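PDB 6NDS: 3-hydroxy-3-methylglutaryl-CoA lyase from Acinetobacter baumannii, which belongs to the HMGL-like family of TIM-barrel enzymes and binds coenzyme A and a zinc ion. Local coordinates for residues 90-100 with 133-144; 146-157 with 179-190. One frame throughout, in Å; residues are numbered along the deposited sequence.

Contact 1 (90-100 with 133-144). With COA (coenzyme A), chain B.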
loop_
_atom_site.group_PDB
_atom_site.type_symbol
_atom_site.label_atom_id
_atom_site.label_comp_id
_atom_site.label_asym_id
_atom_site.label_seq_id
_atom_site.Cartn_x
_atom_site.Cartn_y
_atom_site.Cartn_z
ATOM N N ILE A 90 15.839 22.918 6.058
ATOM C CA ILE A 90 16.997 23.619 6.611
ATOM C C ILE A 90 17.785 22.682 7.519
ATOM O O ILE A 90 17.185 22.029 8.388
ATOM C CB ILE A 90 16.546 24.866 7.387
ATOM C CG1 ILE A 90 15.723 25.788 6.485
ATOM C CG2 ILE A 90 17.741 25.592 7.969
ATOM C CD1 ILE A 90 16.453 26.198 5.232
ATOM N N PRO A 91 19.118 22.575 7.380
ATOM C CA PRO A 91 19.866 21.741 8.328
ATOM C C PRO A 91 20.642 22.525 9.378
ATOM O O PRO A 91 21.049 21.941 10.390
ATOM C CB PRO A 91 20.833 20.996 7.407
ATOM C CG PRO A 91 21.203 22.077 6.393
ATOM C CD PRO A 91 19.960 22.973 6.237
ATOM N N ASN A 92 20.898 23.813 9.137
ATOM C CA ASN A 92 21.802 24.599 9.976
ATOM C C ASN A 92 21.576 26.089 9.717
ATOM O O ASN A 92 20.721 26.484 8.920
ATOM C CB ASN A 92 23.270 24.211 9.734
ATOM C CG ASN A 92 23.722 24.445 8.288
ATOM O OD1 ASN A 92 23.020 25.061 7.484
ATOM N ND2 ASN A 92 24.905 23.941 7.960
ATOM N N LEU A 93 22.378 26.921 10.393
ATOM C CA LEU A 93 22.164 28.366 10.341
ATOM C C LEU A 93 22.406 28.927 8.944
ATOM O O LEU A 93 21.644 29.784 8.475
ATOM C CB LEU A 93 23.059 29.062 11.367
ATOM C CG LEU A 93 23.021 30.589 11.339
ATOM C CD1 LEU A 93 21.604 31.078 11.570
ATOM C CD2 LEU A 93 23.972 31.165 12.375
ATOM N N LYS A 94 23.453 28.459 8.259
ATOM C CA LYS A 94 23.723 28.943 6.908
ATOM C C LYS A 94 22.522 28.722 5.993
ATOM O O LYS A 94 22.153 29.614 5.221
ATOM C CB LYS A 94 24.962 28.255 6.337
ATOM N N GLY A 95 21.899 27.546 6.082
ATOM C CA GLY A 95 20.719 27.276 5.270
ATOM C C GLY A 95 19.526 28.127 5.662
ATOM O O GLY A 95 18.772 28.584 4.801
ATOM N N ALA A 96 19.339 28.352 6.964
ATOM C CA ALA A 96 18.260 29.226 7.422
ATOM C C ALA A 96 18.399 30.627 6.840
ATOM O O ALA A 96 17.411 31.231 6.399
ATOM C CB ALA A 96 18.248 29.279 8.952
ATOM N N LEU A 97 19.622 31.163 6.829
ATOM C CA LEU A 97 19.830 32.513 6.317
ATOM C C LEU A 97 19.571 32.576 4.816
ATOM O O LEU A 97 18.998 33.556 4.325
ATOM C CB LEU A 97 21.245 32.985 6.649
ATOM C CG LEU A 97 21.450 33.228 8.144
ATOM C CD1 LEU A 97 22.900 33.545 8.472
ATOM C CD2 LEU A 97 20.535 34.344 8.624
ATOM N N ARG A 98 19.986 31.539 4.080
ATOM C CA ARG A 98 19.673 31.449 2.655
ATOM C C ARG A 98 18.169 31.416 2.432
ATOM O O ARG A 98 17.650 32.091 1.535
ATOM C CB ARG A 98 20.306 30.192 2.039
ATOM C CG ARG A 98 21.837 30.177 1.899
ATOM C CD ARG A 98 22.322 28.783 1.458
ATOM N NE ARG A 98 21.719 28.358 0.190
ATOM C CZ ARG A 98 21.578 27.091 -0.203
ATOM N NH1 ARG A 98 21.983 26.095 0.573
ATOM N NH2 ARG A 98 21.017 26.818 -1.376
ATOM N N ALA A 99 17.455 30.625 3.237
ATOM C CA ALA A 99 16.014 30.480 3.057
ATOM C C ALA A 99 15.289 31.796 3.309
ATOM O O ALA A 99 14.338 32.134 2.592
ATOM C CB ALA A 99 15.480 29.383 3.985
ATOM N N VAL A 100 15.711 32.546 4.330
ATOM C CA VAL A 100 15.091 33.841 4.596
ATOM C C VAL A 100 15.365 34.810 3.452
ATOM O O VAL A 100 14.475 35.561 3.031
ATOM C CB VAL A 100 15.573 34.396 5.948
ATOM C CG1 VAL A 100 15.163 35.854 6.102
ATOM C CG2 VAL A 100 15.009 33.553 7.089
ATOM N N PHE A 133 20.089 25.008 15.725
ATOM C CA PHE A 133 18.688 25.415 15.803
ATOM C C PHE A 133 18.505 26.552 16.798
ATOM O O PHE A 133 17.747 27.498 16.544
ATOM C CB PHE A 133 17.817 24.225 16.200
ATOM C CG PHE A 133 17.804 23.095 15.193
ATOM C CD1 PHE A 133 18.302 23.270 13.904
ATOM C CD2 PHE A 133 17.282 21.863 15.538
ATOM C CE1 PHE A 133 18.282 22.228 12.987
ATOM C CE2 PHE A 133 17.246 20.814 14.615
ATOM C CZ PHE A 133 17.748 20.999 13.345
ATOM N N THR A 134 19.196 26.477 17.938
ATOM C CA THR A 134 19.115 27.542 18.933
ATOM C C THR A 134 19.582 28.876 18.359
ATOM O O THR A 134 18.960 29.918 18.603
ATOM C CB THR A 134 19.940 27.164 20.166
ATOM O OG1 THR A 134 19.468 25.905 20.671
ATOM C CG2 THR A 134 19.790 28.209 21.239
ATOM N N GLU A 135 20.666 28.867 17.584
ATOM C CA GLU A 135 21.123 30.105 16.963
ATOM C C GLU A 135 20.141 30.576 15.892
ATOM O O GLU A 135 19.913 31.782 15.738
ATOM C CB GLU A 135 22.522 29.913 16.376
ATOM C CG GLU A 135 23.162 31.189 15.850
ATOM C CD GLU A 135 23.728 32.069 16.951
ATOM O OE1 GLU A 135 24.062 31.536 18.034
ATOM O OE2 GLU A 135 23.846 33.293 16.728
ATOM N N ILE A 136 19.542 29.641 15.153
ATOM C CA ILE A 136 18.554 30.014 14.140
ATOM C C ILE A 136 17.384 30.746 14.781
ATOM O O ILE A 136 16.945 31.798 14.298
ATOM C CB ILE A 136 18.080 28.770 13.374
ATOM C CG1 ILE A 136 19.182 28.282 12.440
ATOM C CG2 ILE A 136 16.793 29.070 12.620
ATOM C CD1 ILE A 136 18.988 26.838 12.017
ATOM N N VAL A 137 16.853 30.190 15.872
ATOM C CA VAL A 137 15.737 30.817 16.571
ATOM C C VAL A 137 16.152 32.166 17.145
ATOM O O VAL A 137 15.402 33.145 17.068
ATOM C CB VAL A 137 15.206 29.862 17.660
ATOM C CG1 VAL A 137 14.265 30.586 18.602
ATOM C CG2 VAL A 137 14.501 28.668 17.018
ATOM N N GLU A 138 17.357 32.248 17.710
ATOM C CA GLU A 138 17.801 33.502 18.313
ATOM C C GLU A 138 17.883 34.617 17.277
ATOM O O GLU A 138 17.537 35.768 17.565
ATOM C CB GLU A 138 19.152 33.307 19.003
ATOM N N GLN A 139 18.306 34.293 16.057
ATOM C CA GLN A 139 18.488 35.320 15.038
ATOM C C GLN A 139 17.229 35.605 14.232
ATOM O O GLN A 139 17.021 36.749 13.817
ATOM C CB GLN A 139 19.610 34.922 14.076
ATOM C CG GLN A 139 20.980 34.796 14.734
ATOM C CD GLN A 139 22.111 34.712 13.720
ATOM O OE1 GLN A 139 21.916 34.975 12.530
ATOM N NE2 GLN A 139 23.303 34.351 14.188
ATOM N N LEU A 140 16.382 34.603 13.998
ATOM C CA LEU A 140 15.308 34.732 13.024
ATOM C C LEU A 140 13.905 34.645 13.607
ATOM O O LEU A 140 12.939 34.772 12.846
ATOM C CB LEU A 140 15.459 33.664 11.934
ATOM C CG LEU A 140 16.795 33.677 11.193
ATOM C CD1 LEU A 140 16.860 32.521 10.215
ATOM C CD2 LEU A 140 16.979 35.005 10.478
ATOM N N GLN A 141 13.754 34.417 14.909
ATOM C CA GLN A 141 12.421 34.411 15.497
ATOM C C GLN A 141 11.756 35.762 15.273
ATOM O O GLN A 141 12.383 36.814 15.421
ATOM C CB GLN A 141 12.487 34.098 16.993
ATOM N N GLY A 142 10.483 35.732 14.888
ATOM C CA GLY A 142 9.782 36.947 14.530
ATOM C C GLY A 142 10.031 37.432 13.120
ATOM O O GLY A 142 9.352 38.365 12.677
ATOM N N LYS A 143 10.986 36.840 12.403
ATOM C CA LYS A 143 11.217 37.144 11.001
ATOM C C LYS A 143 10.740 36.040 10.073
ATOM O O LYS A 143 10.700 36.249 8.856
ATOM C CB LYS A 143 12.711 37.408 10.750
ATOM N N THR A 144 10.376 34.881 10.612
ATOM C CA THR A 144 9.884 33.756 9.828
ATOM C C THR A 144 9.183 32.808 10.794
ATOM O O THR A 144 9.044 33.106 11.984
ATOM C CB THR A 144 11.022 33.067 9.070
ATOM O OG1 THR A 144 10.479 32.122 8.139
ATOM C CG2 THR A 144 11.956 32.349 10.038
HETATM N N1A COA B . 23.844 25.278 2.346
HETATM C C2A COA B . 24.878 25.453 1.511
HETATM N N3A COA B . 26.185 25.415 1.766
HETATM C C4A COA B . 26.405 25.149 3.064
HETATM C C5A COA B . 25.455 24.936 4.039
HETATM C C6A COA B . 24.104 25.004 3.650
HETATM N N6A COA B . 23.087 24.830 4.488
HETATM N N7A COA B . 26.067 24.694 5.263
HETATM C C8A COA B . 27.354 24.762 5.008
HETATM N N9A COA B . 27.620 25.036 3.688
HETATM C C1B COA B . 28.929 25.211 3.054
HETATM C C2B COA B . 29.795 26.298 3.688
HETATM O O2B COA B . 29.469 27.615 3.304
HETATM C C3B COA B . 31.174 25.829 3.232
HETATM O O3B COA B . 31.339 26.046 1.834
HETATM P P3B COA B . 32.909 26.026 1.440
HETATM O O7A COA B . 33.324 24.579 1.241
HETATM O O8A COA B . 33.636 26.671 2.604
HETATM O O9A COA B . 33.037 26.841 0.167
HETATM C C4B COA B . 31.038 24.355 3.571
HETATM O O4B COA B . 29.681 24.022 3.164
HETATM C C5B COA B . 31.156 24.117 5.053
HETATM O O5B COA B . 31.058 22.710 5.319
HETATM P P1A COA B . 30.675 22.286 6.812
HETATM O O1A COA B . 30.041 23.432 7.526
HETATM O O2A COA B . 31.818 21.558 7.439
HETATM O O3A COA B . 29.514 21.245 6.455
HETATM P P2A COA B . 29.550 19.781 5.818
HETATM O O4A COA B . 30.035 18.826 6.857
HETATM O O5A COA B . 30.232 19.811 4.489
HETATM O O6A COA B . 27.982 19.569 5.551
HETATM C CBP COA B . 25.673 19.940 6.032
HETATM C CCP COA B . 27.048 19.709 6.650
HETATM C CDP COA B . 24.593 19.913 7.119
HETATM C CEP COA B . 25.657 21.310 5.345
HETATM C CAP COA B . 25.435 18.827 5.009
HETATM O OAP COA B . 25.673 17.571 5.628
HETATM C C9P COA B . 24.030 18.828 4.429
HETATM O O9P COA B . 23.679 19.704 3.645
HETATM N N8P COA B . 23.235 17.838 4.806
HETATM C C7P COA B . 21.827 17.765 4.440
HETATM C C6P COA B . 21.568 16.631 3.481
HETATM C C5P COA B . 20.089 16.443 3.218
HETATM O O5P COA B . 19.380 17.398 2.903
HETATM N N4P COA B . 19.614 15.198 3.336
HETATM C C3P COA B . 18.266 14.798 2.955
HETATM C C2P COA B . 17.204 15.559 3.710
HETATM S S1P COA B . 17.447 15.464 5.502
#

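Contact 2 (146-157 with 179-190)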
loop_
_atom_site.group_PDB
_atom_site.type_symbol
_atom_site.label_atom_id
_atom_site.label_comp_id
_atom_site.label_asym_id
_atom_site.label_seq_id
_atom_site.Cartn_x
_atom_site.Cartn_y
_atom_site.Cartn_z
ATOM N N PHE A 146 8.640 28.423 11.880
ATOM C CA PHE A 146 9.476 27.239 11.997
ATOM C C PHE A 146 8.630 25.987 12.133
ATOM O O PHE A 146 7.520 26.016 12.676
ATOM C CB PHE A 146 10.413 27.303 13.220
ATOM C CG PHE A 146 11.337 28.491 13.228
ATOM C CD1 PHE A 146 12.373 28.584 12.315
ATOM C CD2 PHE A 146 11.184 29.495 14.165
ATOM C CE1 PHE A 146 13.229 29.668 12.326
ATOM C CE2 PHE A 146 12.043 30.586 14.183
ATOM C CZ PHE A 146 13.068 30.666 13.259
ATOM N N ASN A 147 9.173 24.894 11.610
ATOM C CA ASN A 147 8.701 23.538 11.837
ATOM C C ASN A 147 9.894 22.719 12.308
ATOM O O ASN A 147 11.002 22.905 11.805
ATOM C CB ASN A 147 8.127 22.941 10.550
ATOM C CG ASN A 147 7.411 21.616 10.782
ATOM O OD1 ASN A 147 6.240 21.603 11.168
ATOM N ND2 ASN A 147 8.109 20.499 10.535
ATOM N N GLY A 148 9.678 21.836 13.284
ATOM C CA GLY A 148 10.750 20.967 13.737
ATOM C C GLY A 148 10.490 19.520 13.363
ATOM O O GLY A 148 9.486 18.940 13.793
ATOM N N THR A 149 11.373 18.925 12.566
ATOM C CA THR A 149 11.229 17.535 12.144
ATOM C C THR A 149 12.137 16.623 12.953
ATOM O O THR A 149 13.311 16.933 13.184
ATOM C CB THR A 149 11.551 17.372 10.656
ATOM O OG1 THR A 149 10.571 18.059 9.870
ATOM C CG2 THR A 149 11.558 15.895 10.244
ATOM N N VAL A 150 11.589 15.491 13.372
ATOM C CA VAL A 150 12.373 14.402 13.937
ATOM C C VAL A 150 12.347 13.272 12.921
ATOM O O VAL A 150 11.311 12.609 12.753
ATOM C CB VAL A 150 11.827 13.941 15.295
ATOM C CG1 VAL A 150 12.766 12.901 15.902
ATOM C CG2 VAL A 150 11.636 15.128 16.228
ATOM N N ALA A 151 13.470 13.071 12.223
ATOM C CA ALA A 151 13.616 11.952 11.300
ATOM C C ALA A 151 13.935 10.663 12.067
ATOM O O ALA A 151 14.246 10.678 13.260
ATOM C CB ALA A 151 14.702 12.246 10.262
ATOM N N THR A 152 13.838 9.532 11.359
ATOM C CA THR A 152 13.957 8.180 11.916
ATOM C C THR A 152 13.183 8.026 13.226
ATOM O O THR A 152 13.646 7.358 14.154
ATOM C CB THR A 152 15.432 7.762 12.092
ATOM O OG1 THR A 152 16.094 8.589 13.060
ATOM C CG2 THR A 152 16.188 7.860 10.765
ATOM N N THR A 153 11.981 8.613 13.291
ATOM C CA THR A 153 11.168 8.523 14.504
ATOM C C THR A 153 10.786 7.081 14.811
ATOM O O THR A 153 10.714 6.680 15.982
ATOM C CB THR A 153 9.908 9.389 14.350
ATOM O OG1 THR A 153 10.259 10.768 14.537
ATOM C CG2 THR A 153 8.821 9.004 15.363
ATOM N N PHE A 154 10.551 6.283 13.770
ATOM C CA PHE A 154 9.972 4.956 13.919
ATOM C C PHE A 154 10.986 3.832 13.710
ATOM O O PHE A 154 10.591 2.665 13.585
ATOM C CB PHE A 154 8.793 4.809 12.952
ATOM C CG PHE A 154 7.746 5.884 13.105
ATOM C CD1 PHE A 154 6.699 5.729 14.005
ATOM C CD2 PHE A 154 7.812 7.049 12.360
ATOM C CE1 PHE A 154 5.736 6.726 14.157
ATOM C CE2 PHE A 154 6.854 8.042 12.501
ATOM C CZ PHE A 154 5.809 7.875 13.403
ATOM N N GLY A 155 12.273 4.148 13.686
ATOM C CA GLY A 155 13.323 3.180 13.430
ATOM C C GLY A 155 14.331 3.774 12.463
ATOM O O GLY A 155 14.054 4.734 11.745
ATOM N N CYS A 156 15.526 3.188 12.456
ATOM C CA CYS A 156 16.668 3.672 11.701
ATOM C C CYS A 156 17.259 2.549 10.859
ATOM O O CYS A 156 17.402 1.419 11.342
ATOM C CB CYS A 156 17.732 4.216 12.661
ATOM S SG CYS A 156 19.319 4.608 11.890
ATOM N N PRO A 157 17.609 2.826 9.596
ATOM C CA PRO A 157 18.217 1.778 8.759
ATOM C C PRO A 157 19.597 1.342 9.233
ATOM O O PRO A 157 20.077 0.282 8.803
ATOM C CB PRO A 157 18.291 2.437 7.371
ATOM C CG PRO A 157 18.378 3.917 7.675
ATOM C CD PRO A 157 17.499 4.117 8.891
ATOM N N ILE A 179 9.253 26.151 19.102
ATOM C CA ILE A 179 8.841 25.528 17.849
ATOM C C ILE A 179 7.805 24.471 18.211
ATOM O O ILE A 179 8.147 23.374 18.665
ATOM C CB ILE A 179 10.035 24.939 17.096
ATOM C CG1 ILE A 179 11.036 26.048 16.754
ATOM C CG2 ILE A 179 9.568 24.207 15.820
ATOM C CD1 ILE A 179 12.377 25.534 16.275
ATOM N N HIS A 180 6.528 24.798 18.022
ATOM C CA HIS A 180 5.445 23.902 18.405
ATOM C C HIS A 180 4.847 23.149 17.227
ATOM O O HIS A 180 4.054 22.227 17.442
ATOM C CB HIS A 180 4.338 24.673 19.141
ATOM C CG HIS A 180 4.674 24.999 20.566
ATOM N ND1 HIS A 180 4.022 24.422 21.636
ATOM C CD2 HIS A 180 5.596 25.838 21.097
ATOM C CE1 HIS A 180 4.527 24.891 22.763
ATOM N NE2 HIS A 180 5.483 25.754 22.464
ATOM N N ASN A 181 5.215 23.495 15.996
ATOM C CA ASN A 181 4.864 22.664 14.851
ATOM C C ASN A 181 5.952 21.619 14.654
ATOM O O ASN A 181 7.133 21.960 14.490
ATOM C CB ASN A 181 4.672 23.505 13.592
ATOM C CG ASN A 181 3.324 24.202 13.569
ATOM O OD1 ASN A 181 2.650 24.301 14.590
ATOM N ND2 ASN A 181 2.918 24.675 12.400
ATOM N N ILE A 182 5.545 20.348 14.645
ATOM C CA ILE A 182 6.448 19.204 14.707
ATOM C C ILE A 182 6.090 18.225 13.599
ATOM O O ILE A 182 4.909 17.929 13.384
ATOM C CB ILE A 182 6.353 18.498 16.086
ATOM C CG1 ILE A 182 6.705 19.457 17.227
ATOM C CG2 ILE A 182 7.213 17.244 16.114
ATOM C CD1 ILE A 182 8.111 20.005 17.155
ATOM N N THR A 183 7.101 17.706 12.908
ATOM C CA THR A 183 6.918 16.585 11.990
ATOM C C THR A 183 7.613 15.352 12.546
ATOM O O THR A 183 8.791 15.410 12.911
ATOM C CB THR A 183 7.481 16.899 10.605
ATOM O OG1 THR A 183 6.748 17.993 10.030
ATOM C CG2 THR A 183 7.404 15.664 9.661
ATOM N N LEU A 184 6.891 14.234 12.588
ATOM C CA LEU A 184 7.497 12.936 12.860
ATOM C C LEU A 184 7.636 12.201 11.538
ATOM O O LEU A 184 6.630 11.935 10.865
ATOM C CB LEU A 184 6.658 12.115 13.838
ATOM C CG LEU A 184 6.355 12.813 15.150
ATOM C CD1 LEU A 184 5.464 11.909 16.012
ATOM C CD2 LEU A 184 7.652 13.173 15.880
ATOM N N ALA A 185 8.867 11.851 11.178
ATOM C CA ALA A 185 9.137 11.269 9.869
ATOM C C ALA A 185 9.587 9.818 9.996
ATOM O O ALA A 185 10.490 9.508 10.782
ATOM C CB ALA A 185 10.190 12.099 9.128
ATOM N N ASP A 186 8.979 8.946 9.178
ATOM C CA ASP A 186 9.383 7.540 9.018
ATOM C C ASP A 186 10.265 7.436 7.774
ATOM O O ASP A 186 9.835 7.038 6.686
ATOM C CB ASP A 186 8.150 6.653 8.903
ATOM C CG ASP A 186 8.497 5.193 8.819
ATOM O OD1 ASP A 186 9.645 4.845 9.152
ATOM O OD2 ASP A 186 7.628 4.392 8.419
ATOM N N THR A 187 11.543 7.760 7.972
ATOM C CA THR A 187 12.472 8.018 6.873
ATOM C C THR A 187 12.653 6.820 5.944
ATOM O O THR A 187 12.753 6.990 4.721
ATOM C CB THR A 187 13.811 8.439 7.464
ATOM O OG1 THR A 187 13.580 9.509 8.383
ATOM C CG2 THR A 187 14.777 8.896 6.364
ATOM N N THR A 188 12.747 5.604 6.489
ATOM C CA THR A 188 12.894 4.436 5.623
ATOM C C THR A 188 11.736 3.457 5.768
ATOM O O THR A 188 11.910 2.253 5.563
ATOM C CB THR A 188 14.217 3.713 5.862
ATOM O OG1 THR A 188 14.278 3.252 7.216
ATOM C CG2 THR A 188 15.387 4.637 5.569
ATOM N N GLY A 189 10.547 3.959 6.091
ATOM C CA GLY A 189 9.355 3.134 6.022
ATOM C C GLY A 189 9.395 1.941 6.953
ATOM O O GLY A 189 9.099 0.811 6.549
ATOM N N MET A 190 9.771 2.185 8.207
ATOM C CA MET A 190 9.862 1.137 9.210
ATOM C C MET A 190 8.660 1.087 10.149
ATOM O O MET A 190 8.568 0.148 10.956
ATOM C CB MET A 190 11.154 1.312 10.015
ATOM C CG MET A 190 12.408 1.118 9.131
ATOM S SD MET A 190 13.946 1.453 9.995
ATOM C CE MET A 190 14.102 0.013 11.044
HETATM O O HOH W 1 6.282 26.288 15.266
HETATM O O HOH W 2 11.581 5.868 10.970
HETATM O O HOH W 3 14.031 5.096 8.969
#

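Contact 1 (90-100 with 133-144)
Leu93 and Ile136 bring helices 93-100 and 133-140 together, the two running in roughly the same direction with axes 9.6 Å apart at closest approach and a crossing angle of -33°. No hydrogen bond spans the gap; the join is mainly apolar. Ile136 carries the middle of the contact: with CG1 anti to its carbonyl carbon (chi1 -73°), it lays CG1 3.6 Å from Leu93 CA and 3.7 Å from Ala96 CB, while its CD1 reaches past them to the Asn92 carbonyl carbon at 3.5 Å. One turn on, Leu140 spreads its two methyls over one flank of the other helix, CD1 touching Ala96 CB (3.7 Å) and Val100 CG2, CD2 meeting Leu97 CD2. At the outer margin, Leu93 CD2 lies 3.6 Å from Glu135 CG, on the methylene part of that chain, and touches the amide end of Gln139 at NE2. That amide is steadied within its own helix, where Gln139 NE2 gives a bond to the anti lone pair of Glu135 OE2, nearly in the amide plane.

Coenzyme A lies at the N-terminal end of helix 93-100 and along its side away from helix 133-140. Asn92, the N-cap, accepts from Gly95 N through OD1, which also takes a bond from COA N6A at 3.0 Å; its ND2 donates to COA N7A at 3.0 Å, so one amide both caps the helix and reads the adenine edge. Arg98 NH1 adds a weak bond to COA N1A. Beneath the helix pair lie barrel strands 106-112 and 145-151, Ile90, Ala96 and Thr144 resting on Leu107 of the former.

Contact 2 (146-157 with 179-190)
Gly148 and Val150 pair with the neighbouring strand 182-186 in the parallel sheet of the TIM barrel, the two strands being joined through helix 164-176 as a beta-alpha-beta unit. Gly148 N donates to Asn181 O and Gly148 O accepts from Thr183 N, both at 2.8 Å; Val150 N donates to Thr183 O, and Val150 O receives Ala185 N. Val150 O is gripped twice, since Thr153 OG1 donates to it from the opposite face of its carbonyl plane. Just past strand 146-151, Thr153 N donates to Ala185 O at 3.1 Å.

Among side chains, Asn147 ND2 donates to Thr183 OG1 (2.9 Å) and also to Asn108 OD1, the acceptor that Thr149 OG1 shares. Thr187 OG1 accepts from Thr152 N, nearly straight at 169°, and is hydrogen-bonded to a citric acid molecule, probably from the crystallisation liquor; the Thr187 side chain is about 5 Å from the zinc ion. Asp186 OD1 offers its syn lone pair to Met190 N and accepts from a water that accepts from Phe154 N and donates to Gly155 O. A second water bridges Gly155 O and Thr188 OG1; a third joins Phe146 O to Asn181 N. Met190 sets SD 3.4 Å from Cys156 N, and the bend at chi3 (74°) turns CE to 3.6 Å from Cys156 O.

In the fold
From the N terminus, strand 85-90 leads into the first half of contact 1, which closes when helix 126-140 packs back on helix 93-101 after the chain has passed through strand 106-112. The chain then enters strand 145-151 directly and opens contact 2, closed in turn by strand 182-186 after helix 164-176. The two contacts therefore follow in series, neither nested nor crossed, with centres about 19 Å apart. Contact 1 joins two outer helices beside coenzyme A; contact 2 joins two inner strands near the zinc ion. They meet where Ile136 CG2 packs on Phe146 CE1 at 3.6 Å and Val137 CG2 on Ile179 CD1, tying helix layer to barrel wall.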